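Local coordinates for protein WZI (Escherichia coli, PDB 2YNK) that is an outer-membrane beta-barrel lectin that binds carbohydrate and takes part in assembly of the group 1 capsule, at residues Trp189-Tyr195 against Arg217-Pro222; Gln150-Pro154 against Ile214-Phe218. All coordinates share one frame; numbering follows the deposited sequence.

Contact 1 of 2, residues Trp189-Tyr195 against Arg217-Pro222; sequences WVGPWQY and RFTFSP. With HEX (hexane), chain S.
Ser221, Gln194 and Thr219 use their backbone amides to join the open ends of an antiparallel hairpin, formed by strands 193-201 and 212-221 of the 18-stranded outer-membrane barrel. Gln194 and Thr219 make the hydrogen-bonded pair: Gln194 N gives to Thr219 O at 3.0 Å and Thr219 N gives back to Gln194 O at 2.9 Å. One step further along, Ser221 N reaches Pro192 O at 3.0 Å. The flanking pairs, Trp193 with Phe220 and Tyr195 with Phe218, are non-hydrogen-bonded, and their four aromatic side chains lie on one face of the sheet. This face meets lipid-like molecules: n-octane touches Trp193, and hexane lies over one face of the Tyr195 ring, consistent with the barrel's membrane-facing surface. Gln194, Thr219 and Arg217 belong to the other face. With its CG anti to the backbone N (chi1 -177°), Phe218 brings CE1 to 3.5 Å from CE3 of Trp193. The two ring planes differ by only 24° but are slid so far apart that they scarcely overlap. Gly191 comes close to Ser221, its CA-H aimed almost straight at Ser221 O, and the chain turns at this glycine with a positive phi of 84°. At the turn before the strand, CG1 of Val190 packs on CB of Phe220 at 3.7 Å, while Val190 O meets the edge of the Phe220 ring, 3.3 Å from CD2.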
ATOM      1  N   TRP A 189       7.184 -24.864  12.689  1.00 65.89           N
ATOM      2  CA  TRP A 189       7.215 -23.716  13.601  1.00 65.01           C
ATOM      3  C   TRP A 189       7.115 -22.390  12.889  1.00 64.18           C
ATOM      4  O   TRP A 189       6.570 -21.440  13.440  1.00 65.51           O
ATOM      5  CB  TRP A 189       8.469 -23.747  14.472  1.00 64.28           C
ATOM      6  CG  TRP A 189       9.740 -23.771  13.676  1.00 63.59           C
ATOM      7  CD1 TRP A 189      10.395 -24.878  13.163  1.00 64.97           C
ATOM      8  CD2 TRP A 189      10.542 -22.627  13.253  1.00 63.61           C
ATOM      9  NE1 TRP A 189      11.519 -24.509  12.479  1.00 64.49           N
ATOM     10  CE2 TRP A 189      11.663 -23.173  12.493  1.00 63.66           C
ATOM     11  CE3 TRP A 189      10.445 -21.251  13.418  1.00 64.11           C
ATOM     12  CZ2 TRP A 189      12.636 -22.361  11.933  1.00 63.57           C
ATOM     13  CZ3 TRP A 189      11.434 -20.439  12.850  1.00 63.22           C
ATOM     14  CH2 TRP A 189      12.501 -20.983  12.125  1.00 63.09           C
ATOM     15  N   VAL A 190       7.618 -22.315  11.657  1.00 63.14           N
ATOM     16  CA  VAL A 190       7.615 -21.069  10.874  1.00 61.79           C
ATOM     17  C   VAL A 190       6.220 -20.433  10.773  1.00 60.38           C
ATOM     18  O   VAL A 190       6.080 -19.216  10.868  1.00 58.12           O
ATOM     19  CB  VAL A 190       8.197 -21.301   9.454  1.00 61.45           C
ATOM     20  CG1 VAL A 190       7.953 -20.095   8.553  1.00 58.73           C
ATOM     21  CG2 VAL A 190       9.686 -21.618   9.539  1.00 60.65           C
ATOM     22  N   GLY A 191       5.194 -21.260  10.599  1.00 59.94           N
ATOM     23  CA  GLY A 191       3.818 -20.770  10.511  1.00 58.02           C
ATOM     24  C   GLY A 191       3.470 -20.318   9.107  1.00 55.75           C
ATOM     25  O   GLY A 191       4.203 -20.613   8.166  1.00 53.34           O
ATOM     26  N   PRO A 192       2.337 -19.606   8.952  1.00 55.56           N
ATOM     27  CA  PRO A 192       1.981 -19.094   7.634  1.00 54.20           C
ATOM     28  C   PRO A 192       3.059 -18.139   7.171  1.00 52.85           C
ATOM     29  O   PRO A 192       3.507 -17.290   7.946  1.00 51.41           O
ATOM     30  CB  PRO A 192       0.660 -18.345   7.876  1.00 54.39           C
ATOM     31  CG  PRO A 192       0.145 -18.867   9.175  1.00 55.62           C
ATOM     32  CD  PRO A 192       1.379 -19.165   9.978  1.00 56.51           C
ATOM     33  N   TRP A 193       3.497 -18.315   5.936  1.00 51.39           N
ATOM     34  CA  TRP A 193       4.594 -17.550   5.410  1.00 50.79           C
ATOM     35  C   TRP A 193       4.292 -17.186   3.988  1.00 50.93           C
ATOM     36  O   TRP A 193       3.456 -17.826   3.346  1.00 50.53           O
ATOM     37  CB  TRP A 193       5.894 -18.338   5.531  1.00 51.62           C
ATOM     38  CG  TRP A 193       6.012 -19.506   4.591  1.00 52.13           C
ATOM     39  CD1 TRP A 193       5.607 -20.813   4.814  1.00 53.87           C
ATOM     40  CD2 TRP A 193       6.587 -19.512   3.246  1.00 53.16           C
ATOM     41  NE1 TRP A 193       5.874 -21.598   3.729  1.00 54.74           N
ATOM     42  CE2 TRP A 193       6.459 -20.883   2.754  1.00 53.64           C
ATOM     43  CE3 TRP A 193       7.164 -18.550   2.421  1.00 53.40           C
ATOM     44  CZ2 TRP A 193       6.898 -21.257   1.501  1.00 53.64           C
ATOM     45  CZ3 TRP A 193       7.612 -18.942   1.153  1.00 52.81           C
ATOM     46  CH2 TRP A 193       7.480 -20.263   0.707  1.00 53.62           C
ATOM     47  N   GLN A 194       4.951 -16.135   3.498  1.00 48.67           N
ATOM     48  CA  GLN A 194       4.724 -15.648   2.148  1.00 48.30           C
ATOM     49  C   GLN A 194       5.951 -14.940   1.583  1.00 50.14           C
ATOM     50  O   GLN A 194       6.693 -14.256   2.309  1.00 48.65           O
ATOM     51  CB  GLN A 194       3.525 -14.702   2.129  1.00 46.44           C
ATOM     52  CG  GLN A 194       3.337 -13.884   0.853  1.00 44.63           C
ATOM     53  CD  GLN A 194       2.996 -14.723  -0.370  1.00 44.17           C
ATOM     54  OE1 GLN A 194       3.710 -15.666  -0.721  1.00 42.77           O
ATOM     55  NE2 GLN A 194       1.914 -14.355  -1.050  1.00 42.81           N
ATOM     56  N   TYR A 195       6.151 -15.121   0.279  1.00 50.64           N
ATOM     57  CA  TYR A 195       7.179 -14.421  -0.445  1.00 50.69           C
ATOM     58  C   TYR A 195       6.533 -13.563  -1.520  1.00 50.55           C
ATOM     59  O   TYR A 195       5.459 -13.874  -2.035  1.00 48.35           O
ATOM     60  CB  TYR A 195       8.180 -15.406  -1.060  1.00 52.18           C
ATOM     61  CG  TYR A 195       7.695 -16.087  -2.318  1.00 54.40           C
ATOM     62  CD1 TYR A 195       6.967 -17.266  -2.255  1.00 56.33           C
ATOM     63  CD2 TYR A 195       7.967 -15.554  -3.575  1.00 55.47           C
ATOM     64  CE1 TYR A 195       6.518 -17.896  -3.404  1.00 57.28           C
ATOM     65  CE2 TYR A 195       7.519 -16.175  -4.730  1.00 56.78           C
ATOM     66  CZ  TYR A 195       6.790 -17.344  -4.639  1.00 57.89           C
ATOM     67  OH  TYR A 195       6.346 -17.963  -5.786  1.00 59.90           O
ATOM     68  N   ARG A 217      10.574  -9.903  -0.787  1.00 49.59           N
ATOM     69  CA  ARG A 217       9.997  -9.738   0.529  1.00 49.70           C
ATOM     70  C   ARG A 217       9.525 -11.079   1.079  1.00 50.21           C
ATOM     71  O   ARG A 217       8.972 -11.909   0.347  1.00 48.19           O
ATOM     72  CB  ARG A 217       8.837  -8.760   0.473  1.00 49.17           C
ATOM     73  CG  ARG A 217       7.997  -8.773   1.739  1.00 50.55           C
ATOM     74  CD  ARG A 217       6.994  -7.647   1.768  1.00 49.77           C
ATOM     75  NE  ARG A 217       6.243  -7.664   3.016  1.00 50.33           N
ATOM     76  CZ  ARG A 217       6.685  -7.176   4.172  1.00 51.97           C
ATOM     77  NH1 ARG A 217       7.898  -6.626   4.260  1.00 53.06           N
ATOM     78  NH2 ARG A 217       5.909  -7.240   5.249  1.00 51.47           N
ATOM     79  N   PHE A 218       9.740 -11.264   2.374  1.00 50.56           N
ATOM     80  CA  PHE A 218       9.406 -12.501   3.060  1.00 52.42           C
ATOM     81  C   PHE A 218       8.742 -12.163   4.381  1.00 52.67           C
ATOM     82  O   PHE A 218       9.180 -11.244   5.080  1.00 50.39           O
ATOM     83  CB  PHE A 218      10.668 -13.317   3.322  1.00 54.25           C
ATOM     84  CG  PHE A 218      10.410 -14.649   3.967  1.00 56.99           C
ATOM     85  CD1 PHE A 218      10.164 -15.778   3.194  1.00 57.46           C
ATOM     86  CD2 PHE A 218      10.428 -14.783   5.355  1.00 58.36           C
ATOM     87  CE1 PHE A 218       9.936 -17.007   3.791  1.00 56.97           C
ATOM     88  CE2 PHE A 218      10.201 -16.010   5.953  1.00 57.37           C
ATOM     89  CZ  PHE A 218       9.950 -17.120   5.169  1.00 57.65           C
ATOM     90  N   THR A 219       7.685 -12.903   4.713  1.00 52.96           N
ATOM     91  CA  THR A 219       7.022 -12.766   6.008  1.00 53.27           C
ATOM     92  C   THR A 219       6.642 -14.124   6.584  1.00 55.16           C
ATOM     93  O   THR A 219       6.403 -15.084   5.844  1.00 53.27           O
ATOM     94  CB  THR A 219       5.743 -11.944   5.887  1.00 51.93           C
ATOM     95  OG1 THR A 219       4.974 -12.464   4.807  1.00 53.75           O
ATOM     96  CG2 THR A 219       6.059 -10.491   5.610  1.00 52.48           C
ATOM     97  N   PHE A 220       6.584 -14.195   7.909  1.00 56.23           N
ATOM     98  CA  PHE A 220       6.109 -15.395   8.580  1.00 56.84           C
ATOM     99  C   PHE A 220       5.582 -15.087   9.966  1.00 58.04           C
ATOM    100  O   PHE A 220       6.032 -14.134  10.623  1.00 57.08           O
ATOM    101  CB  PHE A 220       7.196 -16.475   8.650  1.00 57.83           C
ATOM    102  CG  PHE A 220       8.302 -16.182   9.627  1.00 57.65           C
ATOM    103  CD1 PHE A 220       9.172 -15.127   9.414  1.00 57.72           C
ATOM    104  CD2 PHE A 220       8.482 -16.974  10.746  1.00 59.41           C
ATOM    105  CE1 PHE A 220      10.195 -14.861  10.302  1.00 58.63           C
ATOM    106  CE2 PHE A 220       9.504 -16.719  11.640  1.00 60.75           C
ATOM    107  CZ  PHE A 220      10.364 -15.659  11.418  1.00 60.50           C
ATOM    108  N   SER A 221       4.630 -15.917  10.389  1.00 59.16           N
ATOM    109  CA  SER A 221       3.971 -15.782  11.678  1.00 61.13           C
ATOM    110  C   SER A 221       4.159 -17.066  12.531  1.00 63.45           C
ATOM    111  O   SER A 221       3.366 -18.013  12.442  1.00 64.47           O
ATOM    112  CB  SER A 221       2.492 -15.462  11.449  1.00 60.66           C
ATOM    113  OG  SER A 221       1.943 -14.787  12.564  1.00 62.64           O
ATOM    114  N   PRO A 222       5.219 -17.105  13.355  1.00 62.73           N
ATOM    115  CA  PRO A 222       5.463 -18.298  14.168  1.00 65.03           C
ATOM    116  C   PRO A 222       4.363 -18.567  15.203  1.00 66.62           C
ATOM    117  O   PRO A 222       4.106 -19.724  15.534  1.00 66.82           O
ATOM    118  CB  PRO A 222       6.799 -18.012  14.870  1.00 64.47           C
ATOM    119  CG  PRO A 222       7.232 -16.656  14.455  1.00 63.68           C
ATOM    120  CD  PRO A 222       6.147 -16.006  13.661  1.00 62.94           C
TER
HETATM  121  C1  HEX S1018      10.821 -18.577  -4.844  1.00 67.72           C
HETATM  122  C2  HEX S1018       9.727 -19.583  -5.166  1.00 71.52           C
HETATM  123  C3  HEX S1018       9.316 -20.423  -3.950  1.00 70.10           C
HETATM  124  C4  HEX S1018       8.702 -21.748  -4.403  1.00 71.51           C
HETATM  125  C5  HEX S1018       8.361 -22.693  -3.251  1.00 70.86           C
HETATM  126  C6  HEX S1018       7.993 -24.066  -3.786  1.00 67.89           C

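Contact 2 of 2, residues Gln150-Pro154 against Ile214-Phe218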
ATOM      1  N   GLN A 150       2.028  -2.349  -5.365  1.00 48.34           N
ATOM      2  CA  GLN A 150       2.315  -3.177  -4.192  1.00 48.88           C
ATOM      3  C   GLN A 150       2.137  -2.379  -2.908  1.00 47.52           C
ATOM      4  O   GLN A 150       1.955  -1.144  -2.938  1.00 45.81           O
ATOM      5  CB  GLN A 150       3.752  -3.700  -4.246  1.00 50.22           C
ATOM      6  CG  GLN A 150       4.036  -4.705  -5.347  1.00 50.73           C
ATOM      7  CD  GLN A 150       5.487  -4.666  -5.795  1.00 52.05           C
ATOM      8  OE1 GLN A 150       5.972  -3.647  -6.311  1.00 51.85           O
ATOM      9  NE2 GLN A 150       6.185  -5.781  -5.616  1.00 53.03           N
ATOM     10  N   TRP A 151       2.182  -3.102  -1.789  1.00 43.96           N
ATOM     11  CA  TRP A 151       2.367  -2.490  -0.481  1.00 43.41           C
ATOM     12  C   TRP A 151       3.156  -3.405   0.380  1.00 43.40           C
ATOM     13  O   TRP A 151       2.749  -4.549   0.602  1.00 44.20           O
ATOM     14  CB  TRP A 151       1.042  -2.197   0.176  1.00 42.80           C
ATOM     15  CG  TRP A 151       1.138  -1.396   1.445  1.00 43.12           C
ATOM     16  CD1 TRP A 151       1.312  -1.871   2.739  1.00 44.55           C
ATOM     17  CD2 TRP A 151       1.031   0.057   1.585  1.00 44.13           C
ATOM     18  NE1 TRP A 151       1.320  -0.839   3.644  1.00 44.77           N
ATOM     19  CE2 TRP A 151       1.158   0.346   3.011  1.00 44.29           C
ATOM     20  CE3 TRP A 151       0.850   1.110   0.699  1.00 45.17           C
ATOM     21  CZ2 TRP A 151       1.099   1.639   3.502  1.00 44.12           C
ATOM     22  CZ3 TRP A 151       0.784   2.409   1.211  1.00 44.07           C
ATOM     23  CH2 TRP A 151       0.901   2.661   2.576  1.00 43.94           C
ATOM     24  N   TRP A 152       4.294  -2.918   0.873  1.00 42.58           N
ATOM     25  CA  TRP A 152       5.180  -3.723   1.717  1.00 42.02           C
ATOM     26  C   TRP A 152       5.242  -3.222   3.140  1.00 43.17           C
ATOM     27  O   TRP A 152       5.953  -2.254   3.448  1.00 41.30           O
ATOM     28  CB  TRP A 152       6.568  -3.772   1.107  1.00 40.23           C
ATOM     29  CG  TRP A 152       6.676  -4.722  -0.054  1.00 39.43           C
ATOM     30  CD1 TRP A 152       5.648  -5.362  -0.744  1.00 39.42           C
ATOM     31  CD2 TRP A 152       7.898  -5.144  -0.730  1.00 39.10           C
ATOM     32  NE1 TRP A 152       6.148  -6.136  -1.754  1.00 38.71           N
ATOM     33  CE2 TRP A 152       7.485  -6.059  -1.790  1.00 38.82           C
ATOM     34  CE3 TRP A 152       9.243  -4.863  -0.570  1.00 39.98           C
ATOM     35  CZ2 TRP A 152       8.393  -6.662  -2.625  1.00 40.20           C
ATOM     36  CZ3 TRP A 152      10.156  -5.479  -1.415  1.00 40.33           C
ATOM     37  CH2 TRP A 152       9.741  -6.355  -2.420  1.00 41.42           C
ATOM     38  N   GLY A 153       4.486  -3.886   4.021  1.00 42.50           N
ATOM     39  CA  GLY A 153       4.565  -3.632   5.450  1.00 42.21           C
ATOM     40  C   GLY A 153       3.233  -3.349   6.105  1.00 42.24           C
ATOM     41  O   GLY A 153       2.216  -3.249   5.431  1.00 42.39           O
ATOM     42  N   PRO A 154       3.239  -3.199   7.434  1.00 43.34           N
ATOM     43  CA  PRO A 154       2.023  -3.108   8.223  1.00 44.82           C
ATOM     44  C   PRO A 154       1.482  -1.700   8.398  1.00 45.27           C
ATOM     45  O   PRO A 154       0.436  -1.519   9.029  1.00 47.58           O
ATOM     46  CB  PRO A 154       2.465  -3.658   9.572  1.00 45.70           C
ATOM     47  CG  PRO A 154       3.888  -3.229   9.677  1.00 45.90           C
ATOM     48  CD  PRO A 154       4.441  -3.161   8.284  1.00 44.36           C
ATOM     49  N   ILE A 214      14.373  -4.282  -8.717  1.00 48.89           N
ATOM     50  CA  ILE A 214      14.270  -5.713  -8.455  1.00 51.32           C
ATOM     51  C   ILE A 214      14.233  -5.890  -6.951  1.00 50.78           C
ATOM     52  O   ILE A 214      14.986  -5.227  -6.226  1.00 50.85           O
ATOM     53  CB  ILE A 214      15.442  -6.489  -9.082  1.00 52.09           C
ATOM     54  CG1 ILE A 214      15.390  -6.330 -10.607  1.00 53.37           C
ATOM     55  CG2 ILE A 214      15.380  -7.962  -8.702  1.00 49.17           C
ATOM     56  CD1 ILE A 214      16.744  -6.344 -11.272  1.00 54.95           C
ATOM     57  N   GLY A 215      13.337  -6.752  -6.479  1.00 50.34           N
ATOM     58  CA  GLY A 215      13.073  -6.827  -5.047  1.00 51.09           C
ATOM     59  C   GLY A 215      12.460  -8.110  -4.534  1.00 51.33           C
ATOM     60  O   GLY A 215      11.896  -8.915  -5.286  1.00 52.03           O
ATOM     61  N   GLY A 216      12.560  -8.277  -3.224  1.00 50.41           N
ATOM     62  CA  GLY A 216      12.125  -9.494  -2.570  1.00 50.87           C
ATOM     63  C   GLY A 216      11.606  -9.177  -1.189  1.00 50.76           C
ATOM     64  O   GLY A 216      12.123  -8.286  -0.505  1.00 50.68           O
ATOM     65  N   ARG A 217      10.574  -9.903  -0.787  1.00 49.59           N
ATOM     66  CA  ARG A 217       9.997  -9.738   0.529  1.00 49.70           C
ATOM     67  C   ARG A 217       9.525 -11.079   1.079  1.00 50.21           C
ATOM     68  O   ARG A 217       8.972 -11.909   0.347  1.00 48.19           O
ATOM     69  CB  ARG A 217       8.837  -8.760   0.473  1.00 49.17           C
ATOM     70  CG  ARG A 217       7.997  -8.773   1.739  1.00 50.55           C
ATOM     71  CD  ARG A 217       6.994  -7.647   1.768  1.00 49.77           C
ATOM     72  NE  ARG A 217       6.243  -7.664   3.016  1.00 50.33           N
ATOM     73  CZ  ARG A 217       6.685  -7.176   4.172  1.00 51.97           C
ATOM     74  NH1 ARG A 217       7.898  -6.626   4.260  1.00 53.06           N
ATOM     75  NH2 ARG A 217       5.909  -7.240   5.249  1.00 51.47           N
ATOM     76  N   PHE A 218       9.740 -11.264   2.374  1.00 50.56           N
ATOM     77  CA  PHE A 218       9.406 -12.501   3.060  1.00 52.42           C
ATOM     78  C   PHE A 218       8.742 -12.163   4.381  1.00 52.67           C
ATOM     79  O   PHE A 218       9.180 -11.244   5.080  1.00 50.39           O
ATOM     80  CB  PHE A 218      10.668 -13.317   3.322  1.00 54.25           C
ATOM     81  CG  PHE A 218      10.410 -14.649   3.967  1.00 56.99           C
ATOM     82  CD1 PHE A 218      10.164 -15.778   3.194  1.00 57.46           C
ATOM     83  CD2 PHE A 218      10.428 -14.783   5.355  1.00 58.36           C
ATOM     84  CE1 PHE A 218       9.936 -17.007   3.791  1.00 56.97           C
ATOM     85  CE2 PHE A 218      10.201 -16.010   5.953  1.00 57.37           C
ATOM     86  CZ  PHE A 218       9.950 -17.120   5.169  1.00 57.65           C
TER
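The nearest CA atoms, those of Trp152 and Arg217, are 7.8 Å apart, for strand 151-152 is not a neighbour of strand 212-221 in the barrel sheet and meets it through side chains. It pairs instead with strand 29-30, inside the barrel. The Arg217 chain runs extended from CG to NE beneath the indole, passing it in the opposite direction. Arg217 CD makes a CH-pi contact with the five-membered ring of Trp152, 3.5 Å from the centroid and 13° off the normal, while Arg217 CB sits under the middle of the indole, 3.8 Å from both Trp152 CE2 and CZ2. Trp152 CG stands anti to its carbonyl carbon (chi1 -77°), which sends the ring toward Arg217, and the turn about CB-CG points its six-membered end at the barrel wall. There Trp152 CH2 approaches Gly216 N at 3.5 Å, the backbone at Gly215 and Gly216 lying along the edge of the ring rather than across its face. Strand 226-236 adds Ser231 and Ile233 to the surroundings of the indole, and NE1 of Trp152 is hydrogen-bonded to OE1 of Gln196. Beyond the ring, the guanidinium turns one face to the backbone: Gly153 N is 3.8 Å from Arg217 NH2, above the plane, with the indole and guanidinium planes 31° apart. The polar end is gripped elsewhere, NE by Thr29 and NH2 by both Ser28 and a salt bridge to Asp274. Arg217 is thus amphipathic here, its methylenes covered by an aromatic face in a buried setting while its charge, probably balanced largely by Asp274, is held by polar groups.

How the contacts relate
From the N terminus, the chain passes strand 141-145 and enters segment 150-154 in the barrel interior. It then returns to the wall at strand 170-176, reaches 189-195, runs along strand 193-201 and comes back on strand 212-221. Contact 1 closes the shorter loop, with 21 residues between its segments; contact 2 closes one of 59 residues. The loops cross, though only by a few residues: 189-195 falls within the span of contact 2, while 217-222 runs on past its end at Phe218, the two sharing Arg217 and Phe218. Contact 1 joins two adjacent wall strands, whereas contact 2 ties an interior segment to that wall, with centres 13 Å apart.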